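Local coordinates for protein deoxyuridine 5'-triphosphate nucleotidohydrolase (Entamoeba histolytica, PDB 3LQW) that probably hydrolyses dUTP to dUMP and diphosphate with the help of magnesium, supplying the precursor of thymidine nucleotides and keeping uracil out of DNA, at residues F56-S67 / K110-F121; C78-S86 / D95-E103. All blocks are in the same frame, centred on the assembly; numbering follows the deposited sequence. Where two conformers were deposited one is given.

Contact 1: F56-S67 / K110-F121; sequences FIIQPHERFLVS and KVILFNHSNEIF. With EDO (1,2-ethanediol), chain B.
Phe64 and Val66 pair with Leu113 and Val111 as hydrogen-bonded antiparallel partners, joining strands 63-67 and 110-115 in the beta-rich jelly-roll subunit of a trimeric dUTPase. Two backbone bonds link each pair. The strand pairing ends at Asn115 N, which donates almost straight to Glu62 O (171°). Beyond it a type II turn, Gln59 to Glu62, leads back to strand 56-58, where Ile58 and Phe121 form a separate hydrogen-bonded pair.

Polar side chains knit the two loops together. Asn115 has CG anti to the backbone N (chi1 178°), which carries its amide into the loop 116-119. Its ND2 gives one hydrogen to Glu119 O at 2.8 Å and the other to Ile58 O at 3.1 Å, the latter from above the carbonyl plane; the same oxygen also accepts from Phe121 N. OD1 accepts from both Ser117 N, an Asx turn, and Ser117 OG, and the amide is thereby fixed in rotation. Ser117 OG in turn accepts from Glu119 N, an ST turn.

Apolar contacts fill the face carrying Ile58, Leu113 and Phe121. Val66 CG2 stands over the centre of the Phe56 ring, and Leu113 CD1 meets both Val66 CG2 (3.7 Å) and Phe56 CZ (3.8 Å). Phe56 CE2 lies at the edge of the Phe121 ring, whose edge-to-face partner is Tyr92. On the other face, Leu65 CD1 lies against Lys110 CB, Leu65 CB meets Ile112 CD1, and Arg63 reaches the second subunit, where NH2 bonds to Leu90 O.

At the loop end Ser117 O sits over one face of the His61 imidazole. In the plane of that ring NE2 donates to Asn118 OD1 at 2.9 Å, and a water bridges His61 ND1 to His116 ND1, 2.7 Å from each.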
loop_
_atom_site.group_PDB
_atom_site.type_symbol
_atom_site.label_atom_id
_atom_site.label_comp_id
_atom_site.label_asym_id
_atom_site.label_seq_id
_atom_site.Cartn_x
_atom_site.Cartn_y
_atom_site.Cartn_z
ATOM N N PHE A 56 -12.607 -20.779 3.106
ATOM C CA PHE A 56 -12.026 -20.324 4.365
ATOM C C PHE A 56 -13.047 -19.476 5.097
ATOM O O PHE A 56 -13.995 -18.980 4.503
ATOM C CB PHE A 56 -10.703 -19.551 4.157
ATOM C CG PHE A 56 -10.839 -18.305 3.346
ATOM C CD1 PHE A 56 -10.758 -18.340 1.961
ATOM C CD2 PHE A 56 -11.044 -17.074 3.968
ATOM C CE1 PHE A 56 -10.900 -17.214 1.205
ATOM C CE2 PHE A 56 -11.202 -15.957 3.229
ATOM C CZ PHE A 56 -11.099 -15.992 1.864
ATOM N N ILE A 57 -12.825 -19.356 6.401
ATOM C CA ILE A 57 -13.669 -18.541 7.268
ATOM C C ILE A 57 -12.762 -17.633 8.086
ATOM O O ILE A 57 -11.741 -18.058 8.612
ATOM C CB ILE A 57 -14.552 -19.437 8.210
ATOM C CG1 ILE A 57 -15.467 -20.320 7.361
ATOM C CG2 ILE A 57 -15.391 -18.627 9.136
ATOM C CD1 ILE A 57 -16.245 -21.435 8.142
ATOM N N ILE A 58 -13.102 -16.363 8.158
ATOM C CA ILE A 58 -12.377 -15.405 9.001
ATOM C C ILE A 58 -13.327 -14.872 10.061
ATOM O O ILE A 58 -14.342 -14.254 9.747
ATOM C CB ILE A 58 -11.785 -14.208 8.245
ATOM C CG1 ILE A 58 -11.204 -14.622 6.887
ATOM C CG2 ILE A 58 -10.717 -13.537 9.152
ATOM C CD1 ILE A 58 -10.552 -13.462 6.154
ATOM N N GLN A 59 -12.997 -15.135 11.318
ATOM C CA GLN A 59 -13.794 -14.624 12.419
ATOM C C GLN A 59 -13.712 -13.091 12.520
ATOM O O GLN A 59 -12.751 -12.494 12.029
ATOM C CB GLN A 59 -13.400 -15.300 13.726
ATOM C CG GLN A 59 -13.547 -16.782 13.738
ATOM C CD GLN A 59 -14.937 -17.218 13.651
ATOM O OE1 GLN A 59 -15.818 -16.591 14.242
ATOM N NE2 GLN A 59 -15.175 -18.327 12.955
ATOM N N PRO A 60 -14.706 -12.460 13.177
ATOM C CA PRO A 60 -14.668 -11.014 13.334
ATOM C C PRO A 60 -13.371 -10.542 13.991
ATOM O O PRO A 60 -12.953 -11.115 14.998
ATOM C CB PRO A 60 -15.886 -10.729 14.248
ATOM C CG PRO A 60 -16.659 -11.959 14.314
ATOM C CD PRO A 60 -15.889 -13.088 13.795
ATOM N N HIS A 61 -12.755 -9.520 13.430
ATOM C CA HIS A 61 -11.558 -8.909 13.986
ATOM C C HIS A 61 -10.402 -9.864 14.086
ATOM O O HIS A 61 -9.485 -9.627 14.863
ATOM C CB HIS A 61 -11.872 -8.182 15.312
ATOM C CG HIS A 61 -12.884 -7.081 15.130
ATOM N ND1 HIS A 61 -12.593 -5.915 14.448
ATOM C CD2 HIS A 61 -14.214 -7.008 15.435
ATOM C CE1 HIS A 61 -13.682 -5.171 14.362
ATOM N NE2 HIS A 61 -14.669 -5.806 14.951
ATOM N N GLU A 62 -10.351 -10.858 13.209
ATOM C CA GLU A 62 -9.239 -11.802 13.074
ATOM C C GLU A 62 -8.709 -11.766 11.656
ATOM O O GLU A 62 -9.115 -10.925 10.855
ATOM C CB GLU A 62 -9.685 -13.214 13.480
ATOM C CG GLU A 62 -10.053 -13.294 14.954
ATOM C CD GLU A 62 -10.228 -14.709 15.503
ATOM O OE1 GLU A 62 -10.022 -15.687 14.762
ATOM O OE2 GLU A 62 -10.618 -14.811 16.662
ATOM N N ARG A 63 -7.819 -12.667 11.307
ATOM C CA ARG A 63 -7.129 -12.646 10.026
ATOM C C ARG A 63 -6.973 -14.074 9.534
ATOM O O ARG A 63 -7.062 -15.023 10.335
ATOM C CB ARG A 63 -5.739 -11.997 10.142
ATOM C CG ARG A 63 -4.721 -12.783 10.912
ATOM C CD ARG A 63 -3.512 -11.943 11.267
ATOM N NE ARG A 63 -2.458 -12.746 11.910
ATOM C CZ ARG A 63 -2.446 -13.115 13.170
ATOM N NH1 ARG A 63 -3.366 -12.698 14.003
ATOM N NH2 ARG A 63 -1.460 -13.898 13.612
ATOM N N PHE A 64 -6.656 -14.250 8.259
ATOM C CA PHE A 64 -6.476 -15.574 7.683
ATOM C C PHE A 64 -5.526 -15.466 6.494
ATOM O O PHE A 64 -5.632 -14.548 5.694
ATOM C CB PHE A 64 -7.821 -16.157 7.216
ATOM C CG PHE A 64 -7.746 -17.616 6.814
ATOM C CD1 PHE A 64 -7.522 -18.003 5.499
ATOM C CD2 PHE A 64 -7.892 -18.602 7.749
ATOM C CE1 PHE A 64 -7.413 -19.358 5.141
ATOM C CE2 PHE A 64 -7.821 -19.953 7.365
ATOM C CZ PHE A 64 -7.566 -20.287 6.077
ATOM N N LEU A 65 -4.602 -16.418 6.401
ATOM C CA LEU A 65 -3.654 -16.494 5.294
ATOM C C LEU A 65 -4.240 -17.371 4.180
ATOM O O LEU A 65 -4.376 -18.587 4.339
ATOM C CB LEU A 65 -2.346 -17.116 5.795
ATOM C CG LEU A 65 -1.235 -17.167 4.737
ATOM C CD1 LEU A 65 -0.742 -15.787 4.360
ATOM C CD2 LEU A 65 -0.060 -18.068 5.158
ATOM N N VAL A 66 -4.626 -16.737 3.098
ATOM C CA VAL A 66 -5.318 -17.397 1.975
ATOM C C VAL A 66 -4.319 -17.830 0.881
ATOM O O VAL A 66 -3.532 -17.038 0.400
ATOM C CB VAL A 66 -6.410 -16.496 1.345
ATOM C CG1 VAL A 66 -7.229 -17.319 0.277
ATOM C CG2 VAL A 66 -7.352 -15.935 2.416
ATOM N N SER A 67 -4.407 -19.100 0.517
ATOM C CA SER A 67 -3.557 -19.660 -0.543
ATOM C C SER A 67 -4.206 -19.442 -1.916
ATOM O O SER A 67 -5.387 -19.636 -2.092
ATOM C CB SER A 67 -3.316 -21.139 -0.273
ATOM O OG SER A 67 -2.521 -21.358 0.889
ATOM N N LYS A 110 0.531 -16.118 -1.144
ATOM C CA LYS A 110 -0.458 -16.267 -0.084
ATOM C C LYS A 110 -0.744 -14.858 0.448
ATOM O O LYS A 110 0.173 -14.052 0.546
ATOM C CB LYS A 110 0.044 -17.173 1.031
ATOM C CG LYS A 110 0.423 -18.578 0.541
ATOM C CD LYS A 110 0.706 -19.490 1.735
ATOM C CE LYS A 110 1.185 -20.810 1.294
ATOM N NZ LYS A 110 1.589 -21.623 2.485
ATOM N N VAL A 111 -2.035 -14.592 0.671
ATOM C CA VAL A 111 -2.599 -13.265 0.946
ATOM C C VAL A 111 -3.074 -13.249 2.412
ATOM O O VAL A 111 -3.899 -14.085 2.760
ATOM C CB VAL A 111 -3.901 -12.972 -0.038
ATOM C CG1 VAL A 111 -4.492 -11.629 0.253
ATOM C CG2 VAL A 111 -3.491 -13.123 -1.551
ATOM N N ILE A 112 -2.632 -12.280 3.231
ATOM C CA ILE A 112 -3.183 -12.150 4.571
ATOM C C ILE A 112 -4.372 -11.173 4.533
ATOM O O ILE A 112 -4.239 -10.013 4.186
ATOM C CB ILE A 112 -2.094 -11.780 5.582
ATOM C CG1 ILE A 112 -2.602 -11.926 7.013
ATOM C CG2 ILE A 112 -1.499 -10.416 5.285
ATOM C CD1 ILE A 112 -2.663 -13.350 7.501
ATOM N N LEU A 113 -5.543 -11.717 4.812
ATOM C CA LEU A 113 -6.789 -10.956 4.895
ATOM C C LEU A 113 -7.121 -10.661 6.347
ATOM O O LEU A 113 -7.148 -11.577 7.167
ATOM C CB LEU A 113 -7.968 -11.718 4.244
ATOM C CG LEU A 113 -7.883 -12.024 2.732
ATOM C CD1 LEU A 113 -9.166 -12.706 2.279
ATOM C CD2 LEU A 113 -7.608 -10.752 1.917
ATOM N N PHE A 114 -7.350 -9.400 6.652
ATOM C CA PHE A 114 -7.808 -8.957 7.952
ATOM C C PHE A 114 -9.301 -8.679 7.830
ATOM O O PHE A 114 -9.723 -7.921 6.946
ATOM C CB PHE A 114 -7.123 -7.659 8.395
ATOM C CG PHE A 114 -5.654 -7.783 8.682
ATOM C CD1 PHE A 114 -5.204 -8.126 9.934
ATOM C CD2 PHE A 114 -4.700 -7.489 7.709
ATOM C CE1 PHE A 114 -3.857 -8.226 10.204
ATOM C CE2 PHE A 114 -3.344 -7.615 7.994
ATOM C CZ PHE A 114 -2.936 -7.959 9.236
ATOM N N ASN A 115 -10.095 -9.245 8.727
ATOM C CA ASN A 115 -11.533 -8.993 8.785
ATOM C C ASN A 115 -11.800 -7.951 9.869
ATOM O O ASN A 115 -11.857 -8.289 11.052
ATOM C CB ASN A 115 -12.284 -10.291 9.105
ATOM C CG ASN A 115 -13.773 -10.119 9.237
ATOM O OD1 ASN A 115 -14.303 -9.010 9.043
ATOM N ND2 ASN A 115 -14.451 -11.198 9.586
ATOM N N HIS A 116 -11.916 -6.694 9.490
ATOM C CA HIS A 116 -12.136 -5.657 10.469
ATOM C C HIS A 116 -13.617 -5.395 10.794
ATOM O O HIS A 116 -13.956 -4.410 11.426
ATOM C CB HIS A 116 -11.427 -4.381 10.017
ATOM C CG HIS A 116 -9.943 -4.491 10.002
ATOM N ND1 HIS A 116 -9.238 -4.998 11.073
ATOM C CD2 HIS A 116 -9.028 -4.128 9.064
ATOM C CE1 HIS A 116 -7.946 -4.943 10.780
ATOM N NE2 HIS A 116 -7.783 -4.424 9.571
ATOM N N SER A 117 -14.475 -6.316 10.423
ATOM C CA SER A 117 -15.876 -6.234 10.803
ATOM C C SER A 117 -16.260 -7.066 12.024
ATOM O O SER A 117 -15.475 -7.876 12.534
ATOM C CB SER A 117 -16.729 -6.683 9.624
ATOM O OG SER A 117 -16.929 -8.083 9.658
ATOM N N ASN A 118 -17.529 -6.900 12.455
ATOM C CA ASN A 118 -18.112 -7.727 13.516
ATOM C C ASN A 118 -18.733 -9.026 13.036
ATOM O O ASN A 118 -19.286 -9.771 13.857
ATOM C CB ASN A 118 -19.166 -6.921 14.289
ATOM C CG ASN A 118 -18.587 -5.782 15.048
ATOM O OD1 ASN A 118 -17.513 -5.922 15.651
ATOM N ND2 ASN A 118 -19.306 -4.664 15.096
ATOM N N GLU A 119 -18.646 -9.324 11.741
ATOM C CA GLU A 119 -19.256 -10.518 11.158
ATOM C C GLU A 119 -18.238 -11.501 10.644
ATOM O O GLU A 119 -17.211 -11.108 10.107
ATOM C CB GLU A 119 -20.182 -10.151 10.018
ATOM C CG GLU A 119 -21.455 -9.480 10.480
ATOM C CD GLU A 119 -21.221 -8.120 11.051
ATOM O OE1 GLU A 119 -20.710 -7.259 10.327
ATOM O OE2 GLU A 119 -21.578 -7.881 12.234
ATOM N N ILE A 120 -18.542 -12.784 10.732
ATOM C CA ILE A 120 -17.743 -13.829 10.088
ATOM C C ILE A 120 -17.719 -13.578 8.582
ATOM O O ILE A 120 -18.759 -13.266 7.988
ATOM C CB ILE A 120 -18.321 -15.234 10.376
ATOM C CG1 ILE A 120 -18.236 -15.560 11.852
ATOM C CG2 ILE A 120 -17.674 -16.304 9.517
ATOM C CD1 ILE A 120 -19.125 -16.740 12.280
ATOM N N PHE A 121 -16.546 -13.711 7.967
ATOM C CA PHE A 121 -16.396 -13.639 6.533
ATOM C C PHE A 121 -16.207 -15.052 5.979
ATOM O O PHE A 121 -15.292 -15.757 6.382
ATOM C CB PHE A 121 -15.172 -12.785 6.155
ATOM C CG PHE A 121 -14.985 -12.674 4.657
ATOM C CD1 PHE A 121 -15.804 -11.826 3.915
ATOM C CD2 PHE A 121 -14.048 -13.432 4.006
ATOM C CE1 PHE A 121 -15.650 -11.706 2.552
ATOM C CE2 PHE A 121 -13.909 -13.340 2.631
ATOM C CZ PHE A 121 -14.707 -12.452 1.915
HETATM C C1 EDO B . -20.048 -3.801 11.144
HETATM O O1 EDO B . -19.814 -5.134 11.547
HETATM C C2 EDO B . -19.126 -2.919 11.972
HETATM O O2 EDO B . -17.764 -3.331 11.805
HETATM O O HOH W 1 -10.124 -5.005 13.674
#

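Contact 2: C78-S86 / D95-E103; sequences CYGRIAPRS and DVGAGVIDE
Gly80 and Ile101 exchange the two firm backbone bonds of this contact: Gly80 N to Ile101 O at 2.9 Å and Ile101 N to Gly80 O at 2.8 Å. Further along, the bond from Ile82 N to Gly99 O is weak. Ala98, at the centre of an inverse gamma turn, approaches instead through its CA, 3.4 Å from Ile82 O.

Two waters bridge where the backbones do not bond directly. One donates to Ile82 O and Val96 O, the other donates to Cys78 O and accepts from Glu103 N.

The pairing makes the short, weakly bonded strand 100-101 the outermost strand, within the chain, of a sheet of the dUTPase jelly roll, beside strand 78-83, and brings both to the subunit interfaces. Tyr79 CG lies between the backbone N and carbonyl carbon (chi1 83°), turning the ring across Val100: CD2 meets CG1 at 3.7 Å, and Tyr79 OH bonds to Glu135 of the second subunit. Arg81 brings the edge of its guanidinium to Ala98, NH1 4.1 Å from CB; its NE forms a salt bridge with Glu135 of its own chain, and NH2 bonds to Tyr79 OH and Ala98 O of the third subunit.

Apolar packing joins Ile82 CD1 to Ile101 CG1, 4.1 Å apart, and Pro84 CA to Val96 CG2 at 3.8 Å. Separately, the proline ring runs alongside the Asp95 carboxylate, Pro84 CG 3.6 Å from Asp95 OD1.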
loop_
_atom_site.group_PDB
_atom_site.type_symbol
_atom_site.label_atom_id
_atom_site.label_comp_id
_atom_site.label_asym_id
_atom_site.label_seq_id
_atom_site.Cartn_x
_atom_site.Cartn_y
_atom_site.Cartn_z
ATOM N N CYS A 78 10.578 -4.635 -11.256
ATOM C CA CYS A 78 9.234 -4.474 -10.720
ATOM C C CYS A 78 9.120 -5.355 -9.502
ATOM O O CYS A 78 9.922 -6.265 -9.272
ATOM C CB CYS A 78 8.182 -4.894 -11.741
ATOM S SG CYS A 78 8.171 -3.909 -13.273
ATOM N N TYR A 79 8.056 -5.136 -8.731
ATOM C CA TYR A 79 7.602 -6.111 -7.751
ATOM C C TYR A 79 6.076 -6.233 -7.840
ATOM O O TYR A 79 5.432 -5.413 -8.492
ATOM C CB TYR A 79 8.087 -5.775 -6.334
ATOM C CG TYR A 79 7.237 -4.775 -5.622
ATOM C CD1 TYR A 79 7.304 -3.442 -5.949
ATOM C CD2 TYR A 79 6.357 -5.148 -4.623
ATOM C CE1 TYR A 79 6.536 -2.491 -5.306
ATOM C CE2 TYR A 79 5.559 -4.196 -3.975
ATOM C CZ TYR A 79 5.634 -2.866 -4.339
ATOM O OH TYR A 79 4.875 -1.951 -3.670
ATOM N N GLY A 80 5.530 -7.256 -7.211
ATOM C CA GLY A 80 4.095 -7.420 -7.144
ATOM C C GLY A 80 3.608 -6.952 -5.783
ATOM O O GLY A 80 3.980 -7.507 -4.768
ATOM N N ARG A 81 2.755 -5.952 -5.795
ATOM C CA ARG A 81 2.131 -5.472 -4.568
ATOM C C ARG A 81 0.759 -6.074 -4.444
ATOM O O ARG A 81 -0.057 -6.002 -5.351
ATOM C CB ARG A 81 1.989 -3.960 -4.572
ATOM C CG ARG A 81 1.476 -3.406 -3.210
ATOM C CD ARG A 81 1.374 -1.928 -3.169
ATOM N NE ARG A 81 0.284 -1.395 -4.007
ATOM C CZ ARG A 81 -0.969 -1.233 -3.583
ATOM N NH1 ARG A 81 -1.344 -1.670 -2.379
ATOM N NH2 ARG A 81 -1.857 -0.607 -4.333
ATOM N N ILE A 82 0.504 -6.631 -3.266
ATOM C CA ILE A 82 -0.794 -7.137 -2.945
ATOM C C ILE A 82 -1.683 -5.977 -2.492
ATOM O O ILE A 82 -1.300 -5.206 -1.593
ATOM C CB ILE A 82 -0.662 -8.049 -1.726
ATOM C CG1 ILE A 82 0.366 -9.150 -2.014
ATOM C CG2 ILE A 82 -2.000 -8.468 -1.275
ATOM C CD1 ILE A 82 0.039 -9.848 -3.160
ATOM N N ALA A 83 -2.826 -5.831 -3.150
ATOM C CA ALA A 83 -3.781 -4.750 -2.868
ATOM C C ALA A 83 -5.157 -5.302 -2.581
ATOM O O ALA A 83 -5.534 -6.372 -3.054
ATOM C CB ALA A 83 -3.854 -3.758 -4.026
ATOM N N PRO A 84 -5.972 -4.591 -1.777
ATOM C CA PRO A 84 -7.313 -5.062 -1.471
ATOM C C PRO A 84 -8.275 -4.844 -2.623
ATOM O O PRO A 84 -8.187 -3.865 -3.357
ATOM C CB PRO A 84 -7.719 -4.188 -0.252
ATOM C CG PRO A 84 -6.703 -3.162 -0.131
ATOM C CD PRO A 84 -5.673 -3.316 -1.109
ATOM N N ARG A 85 -9.242 -5.736 -2.740
ATOM C CA ARG A 85 -10.387 -5.493 -3.612
ATOM C C ARG A 85 -11.347 -4.523 -2.936
ATOM O O ARG A 85 -11.712 -4.685 -1.756
ATOM C CB ARG A 85 -11.105 -6.784 -3.883
ATOM C CG ARG A 85 -10.315 -7.780 -4.625
ATOM C CD ARG A 85 -11.206 -8.964 -5.019
ATOM N NE ARG A 85 -12.294 -8.544 -5.916
ATOM C CZ ARG A 85 -13.551 -8.996 -5.853
ATOM N NH1 ARG A 85 -13.907 -9.922 -4.976
ATOM N NH2 ARG A 85 -14.459 -8.521 -6.688
ATOM N N SER A 86 -11.781 -3.496 -3.644
ATOM C CA SER A 86 -12.590 -2.450 -3.085
ATOM C C SER A 86 -13.931 -2.998 -2.580
ATOM O O SER A 86 -14.412 -2.583 -1.502
ATOM C CB SER A 86 -12.712 -1.326 -4.113
ATOM O OG SER A 86 -11.391 -0.910 -4.470
ATOM N N ASP A 95 -9.463 -6.074 4.682
ATOM C CA ASP A 95 -8.273 -5.405 4.228
ATOM C C ASP A 95 -7.228 -6.475 3.992
ATOM O O ASP A 95 -7.340 -7.601 4.489
ATOM C CB ASP A 95 -7.828 -4.377 5.260
ATOM C CG ASP A 95 -6.823 -3.387 4.734
ATOM O OD1 ASP A 95 -6.677 -3.205 3.493
ATOM O OD2 ASP A 95 -6.200 -2.701 5.583
ATOM N N VAL A 96 -6.197 -6.118 3.242
ATOM C CA VAL A 96 -5.122 -7.026 2.894
ATOM C C VAL A 96 -3.845 -6.442 3.285
ATOM O O VAL A 96 -3.616 -5.260 2.923
ATOM C CB VAL A 96 -5.112 -7.343 1.340
ATOM C CG1 VAL A 96 -3.946 -8.246 0.986
ATOM C CG2 VAL A 96 -6.493 -7.920 0.938
ATOM N N GLY A 97 -2.919 -7.151 3.894
ATOM C CA GLY A 97 -1.586 -6.468 4.000
ATOM C C GLY A 97 -0.930 -6.043 2.676
ATOM O O GLY A 97 -0.890 -6.908 1.779
ATOM N N ALA A 98 -0.384 -4.783 2.572
ATOM C CA ALA A 98 0.224 -4.373 1.315
ATOM C C ALA A 98 1.637 -4.855 1.138
ATOM O O ALA A 98 2.533 -4.053 0.922
ATOM C CB ALA A 98 0.176 -2.924 1.193
ATOM N N GLY A 99 1.769 -6.167 1.127
ATOM C CA GLY A 99 3.042 -6.810 1.052
ATOM C C GLY A 99 3.644 -6.773 -0.322
ATOM O O GLY A 99 3.273 -6.027 -1.233
ATOM N N VAL A 100 4.579 -7.636 -0.461
ATOM C CA VAL A 100 5.623 -7.423 -1.453
ATOM C C VAL A 100 5.952 -8.790 -1.916
ATOM O O VAL A 100 6.423 -9.625 -1.148
ATOM C CB VAL A 100 7.028 -6.748 -0.919
ATOM C CG1 VAL A 100 8.150 -6.869 -1.928
ATOM C CG2 VAL A 100 6.799 -5.334 -0.464
ATOM N N ILE A 101 5.756 -8.994 -3.197
ATOM C CA ILE A 101 6.204 -10.183 -3.906
ATOM C C ILE A 101 7.410 -9.744 -4.721
ATOM O O ILE A 101 7.290 -9.011 -5.720
ATOM C CB ILE A 101 5.097 -10.797 -4.811
ATOM C CG1 ILE A 101 3.826 -11.111 -4.000
ATOM C CG2 ILE A 101 5.630 -12.059 -5.526
ATOM C CD1 ILE A 101 4.030 -12.091 -2.803
ATOM N N ASP A 102 8.590 -10.186 -4.291
ATOM C CA ASP A 102 9.813 -9.830 -4.927
ATOM C C ASP A 102 9.963 -10.526 -6.286
ATOM O O ASP A 102 9.469 -11.631 -6.486
ATOM C CB ASP A 102 10.955 -10.222 -3.957
ATOM C CG ASP A 102 10.811 -9.575 -2.528
ATOM O OD1 ASP A 102 10.694 -8.347 -2.441
ATOM O OD2 ASP A 102 10.811 -10.294 -1.491
ATOM N N GLU A 103 10.691 -9.899 -7.194
ATOM C CA GLU A 103 11.008 -10.460 -8.494
ATOM C C GLU A 103 11.752 -11.830 -8.425
ATOM O O GLU A 103 11.676 -12.631 -9.367
ATOM C CB GLU A 103 11.786 -9.378 -9.252
ATOM C CG GLU A 103 12.501 -9.766 -10.409
ATOM C CD GLU A 103 13.497 -8.725 -10.927
ATOM O OE1 GLU A 103 13.559 -7.493 -10.589
ATOM O OE2 GLU A 103 14.203 -9.182 -11.802
HETATM O O HOH W 2 11.252 -7.162 -6.877
HETATM O O HOH W 3 -2.867 -4.081 0.466
#

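After the strands 25-30, 39-40 and 47-51 the chain reaches 56-67, whose second strand continues to residue 73 and is followed by strand 78-83. Helix 86-92 then leads into 95-103, and contact 2 closes this short loop. Strand 108-115 follows, and 110-121 returns to 56-67, so contact 1 closes a longer loop with contact 2 nested inside it. The two meet because strand 94-96 borders strand 108-115 in one sheet: Phe114 N lies 2.8 Å from Asp95 O, a probable hydrogen bond, and Val111 packs on Val96. Contact 2 thus ties that sheet to the one containing strand 78-83, and both contacts reach the second subunit.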